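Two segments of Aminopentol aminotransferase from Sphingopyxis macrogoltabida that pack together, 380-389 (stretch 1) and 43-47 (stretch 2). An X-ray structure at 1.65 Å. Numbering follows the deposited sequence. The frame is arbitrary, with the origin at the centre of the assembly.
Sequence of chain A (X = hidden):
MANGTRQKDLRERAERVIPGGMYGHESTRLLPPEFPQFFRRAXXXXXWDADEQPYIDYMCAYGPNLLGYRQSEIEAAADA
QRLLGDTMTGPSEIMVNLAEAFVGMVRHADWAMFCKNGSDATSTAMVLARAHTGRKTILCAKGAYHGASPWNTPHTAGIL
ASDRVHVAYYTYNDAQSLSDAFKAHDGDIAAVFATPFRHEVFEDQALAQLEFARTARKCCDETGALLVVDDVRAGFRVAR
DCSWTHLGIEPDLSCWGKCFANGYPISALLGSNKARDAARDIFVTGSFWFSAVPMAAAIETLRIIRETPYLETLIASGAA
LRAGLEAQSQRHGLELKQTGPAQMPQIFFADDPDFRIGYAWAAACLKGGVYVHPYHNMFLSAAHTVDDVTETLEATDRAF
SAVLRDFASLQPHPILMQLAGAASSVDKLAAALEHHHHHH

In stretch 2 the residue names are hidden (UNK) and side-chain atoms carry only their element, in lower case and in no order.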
# COMPACT_ATOMS: atom_id res chain seq x y z
N LEU A 380 -9.98 7.15 20.50
CA LEU A 380 -9.26 6.95 21.76
C LEU A 380 -8.24 5.82 21.59
O LEU A 380 -8.49 4.84 20.90
CB LEU A 380 -10.24 6.63 22.89
CG LEU A 380 -10.75 7.83 23.69
CD1 LEU A 380 -9.66 8.49 24.49
CD2 LEU A 380 -11.45 8.83 22.79
N SER A 381 -7.11 5.98 22.29
CA SER A 381 -6.07 4.96 22.44
C SER A 381 -6.08 4.44 23.89
O SER A 381 -6.48 5.17 24.83
CB SER A 381 -4.71 5.54 22.08
OG SER A 381 -4.09 6.20 23.19
N ALA A 382 -5.56 3.23 24.08
CA ALA A 382 -5.33 2.69 25.43
C ALA A 382 -4.23 3.47 26.17
O ALA A 382 -4.06 3.24 27.38
CB ALA A 382 -4.98 1.22 25.37
N ALA A 383 -3.49 4.38 25.50
CA ALA A 383 -2.47 5.18 26.16
C ALA A 383 -3.02 6.50 26.70
O ALA A 383 -2.30 7.18 27.41
CB ALA A 383 -1.32 5.46 25.24
N HIS A 384 -4.27 6.88 26.36
CA HIS A 384 -4.92 8.03 26.98
C HIS A 384 -5.18 7.72 28.47
O HIS A 384 -5.84 6.77 28.77
CB HIS A 384 -6.22 8.41 26.28
CG HIS A 384 -6.05 9.09 24.95
ND1 HIS A 384 -5.70 8.40 23.80
CD2 HIS A 384 -6.13 10.38 24.59
CE1 HIS A 384 -5.64 9.23 22.79
NE2 HIS A 384 -5.91 10.46 23.24
N THR A 385 -4.64 8.55 29.37
CA THR A 385 -4.76 8.34 30.84
C THR A 385 -5.87 9.22 31.42
O THR A 385 -6.40 10.15 30.78
CB THR A 385 -3.44 8.68 31.53
OG1 THR A 385 -3.18 10.08 31.36
CG2 THR A 385 -2.28 7.86 31.00
N VAL A 386 -6.21 8.94 32.69
CA VAL A 386 -7.19 9.79 33.41
C VAL A 386 -6.69 11.23 33.45
O VAL A 386 -7.48 12.13 33.25
CB VAL A 386 -7.51 9.22 34.81
CG1 VAL A 386 -8.39 7.99 34.70
CG2 VAL A 386 -6.25 8.90 35.61
N ASP A 387 -5.38 11.44 33.67
CA ASP A 387 -4.80 12.79 33.67
C ASP A 387 -4.92 13.45 32.30
O ASP A 387 -5.12 14.69 32.19
CB ASP A 387 -3.32 12.85 34.06
CG ASP A 387 -2.87 14.27 34.40
OD1 ASP A 387 -2.46 15.04 33.48
OD2 ASP A 387 -2.99 14.65 35.58
N ASP A 388 -4.72 12.65 31.22
CA ASP A 388 -4.90 13.23 29.89
C ASP A 388 -6.32 13.79 29.74
O ASP A 388 -6.50 14.85 29.21
CB ASP A 388 -4.64 12.20 28.79
CG ASP A 388 -3.20 11.77 28.71
OD1 ASP A 388 -2.33 12.55 29.13
OD2 ASP A 388 -2.96 10.64 28.26
N VAL A 389 -7.33 13.01 30.14
CA VAL A 389 -8.73 13.43 30.02
C VAL A 389 -8.99 14.66 30.92
O VAL A 389 -9.62 15.63 30.49
CB VAL A 389 -9.70 12.27 30.30
CG1 VAL A 389 -11.16 12.74 30.21
CG2 VAL A 389 -9.48 11.11 29.34
N UNK A 43 4.56 10.14 21.14
CA UNK A 43 4.74 9.22 22.23
C UNK A 43 3.45 9.11 23.05
O UNK A 43 2.85 10.13 23.45
c UNK A 43 7.17 9.48 25.31
c UNK A 43 6.23 8.79 24.31
c UNK A 43 6.83 7.49 23.81
c UNK A 43 5.89 9.70 23.12
N UNK A 44 3.04 7.88 23.33
CA UNK A 44 1.86 7.63 24.13
C UNK A 44 0.63 8.15 23.42
O UNK A 44 0.31 7.65 22.35
N UNK A 45 -0.05 9.15 24.01
CA UNK A 45 -1.22 9.77 23.42
C UNK A 45 -0.91 11.20 22.96
O UNK A 45 -1.82 11.98 22.76
c UNK A 45 -2.37 9.77 24.42
N UNK A 46 0.37 11.52 22.76
CA UNK A 46 0.77 12.84 22.41
C UNK A 46 1.53 12.87 21.08
O UNK A 46 2.30 11.98 20.77
n UNK A 46 1.02 15.13 26.89
c UNK A 46 1.80 14.45 25.85
n UNK A 46 -0.01 13.20 27.63
c UNK A 46 1.67 13.43 23.51
c UNK A 46 0.90 13.93 24.73
n UNK A 46 -0.61 15.22 28.52
c UNK A 46 0.14 14.51 27.69
N UNK A 47 1.38 13.99 20.38
CA UNK A 47 2.19 14.36 19.22
C UNK A 47 2.78 15.74 19.50
O UNK A 47 2.18 16.52 20.24
c UNK A 47 0.89 13.01 17.58
c UNK A 47 -0.83 15.29 16.88
c UNK A 47 0.21 15.41 18.01
c UNK A 47 1.36 14.40 17.92
O HOH W 1 -1.84 15.00 31.09

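Position 43 carries four side-chain carbons and no heteroatom. The chain runs through one carbon to a second, where it forks into two methyl groups, and it touches nothing on the 380-389 segment; this pattern identifies leucine. The side chain adopts chi1 t and chi2 p and is out of reach of that segment: the nearest pair, Leu 43 CG and Ala 383 CB, is 8.3 Å apart. Leu 43 therefore takes no direct part in the contact, but its backbone opens a tight turn: its O accepts from the N of position 46 at 2.9 Å, and its N donates to the O of position 46, also at 2.9 Å.

Position 44 has no side-chain atoms, and its contact is made through the backbone, whose C lies 3.8 Å from Ala 383 CB; it is glycine. It lies at the second place of a type II' turn, with phi 64° and psi -116°, and a positive phi by itself favours glycine. An ideal CB built on Gly 44 would point sideways and lie 4.4 Å from Ala 383 CB, so the neighbouring segment does not by itself exclude a side-chain carbon; the turn conformation is the clearer reason for glycine.

Position 45 shows a single side-chain carbon, which points toward the other segment and lies over one face of the His 384 ring, near Ser 381, Ala 383 and Asp 388; it is alanine. Ala 45 CB sits 3.6 Å from the His 384 ring centroid and only 4° off the normal, a well-centred CH-pi contact. The same CB is 4.1 Å from Ser 381 OG, 4.0 Å from Ala 383 O and 4.0 Å from Asp 388 OD2. The ring beneath it is held by its own segment, since His 384 ND1 and Ser 381 OG share a hydrogen bond of 2.8 Å, in which either could be the donor.

At position 46, three carbons lead to a nitrogen and then to a carbon bearing two further nitrogens, both of which reach Asp 388 OD1; this is the guanidinium of an arginine. CA-to-CB points sideways, but the extended chi2 and chi3, both t, bring the end of the chain to Asp 388. Arg 46 NH1 donates to Asp 388 OD1 at 2.8 Å in a salt bridge, and Arg 46 NH2 adds a weak bond to the same OD1 at 3.2 Å. The carboxylate oxygen lies at the guanidinium edge, near its plane. A water accepts from Arg 46 NH2 at 2.9 Å and donates to Asp 387 OD1 at 2.5 Å, linking a second aspartate.

Position 47 has four carbons, forked at the first, with one arm two carbons long, and touches nothing on the other segment: isoleucine. Ile 47 lies in the strand.

The contact thus combines a small apolar centre with a charged clasp. The turn presents Ala 45 to the His 384 face, while Arg 46 grips Asp 388, whose OD2 accepts from Thr 385 N at 2.9 Å and so helps fix the helix start. Together the segments bury 242 Å².

Stretch 2 43-47: LGARI
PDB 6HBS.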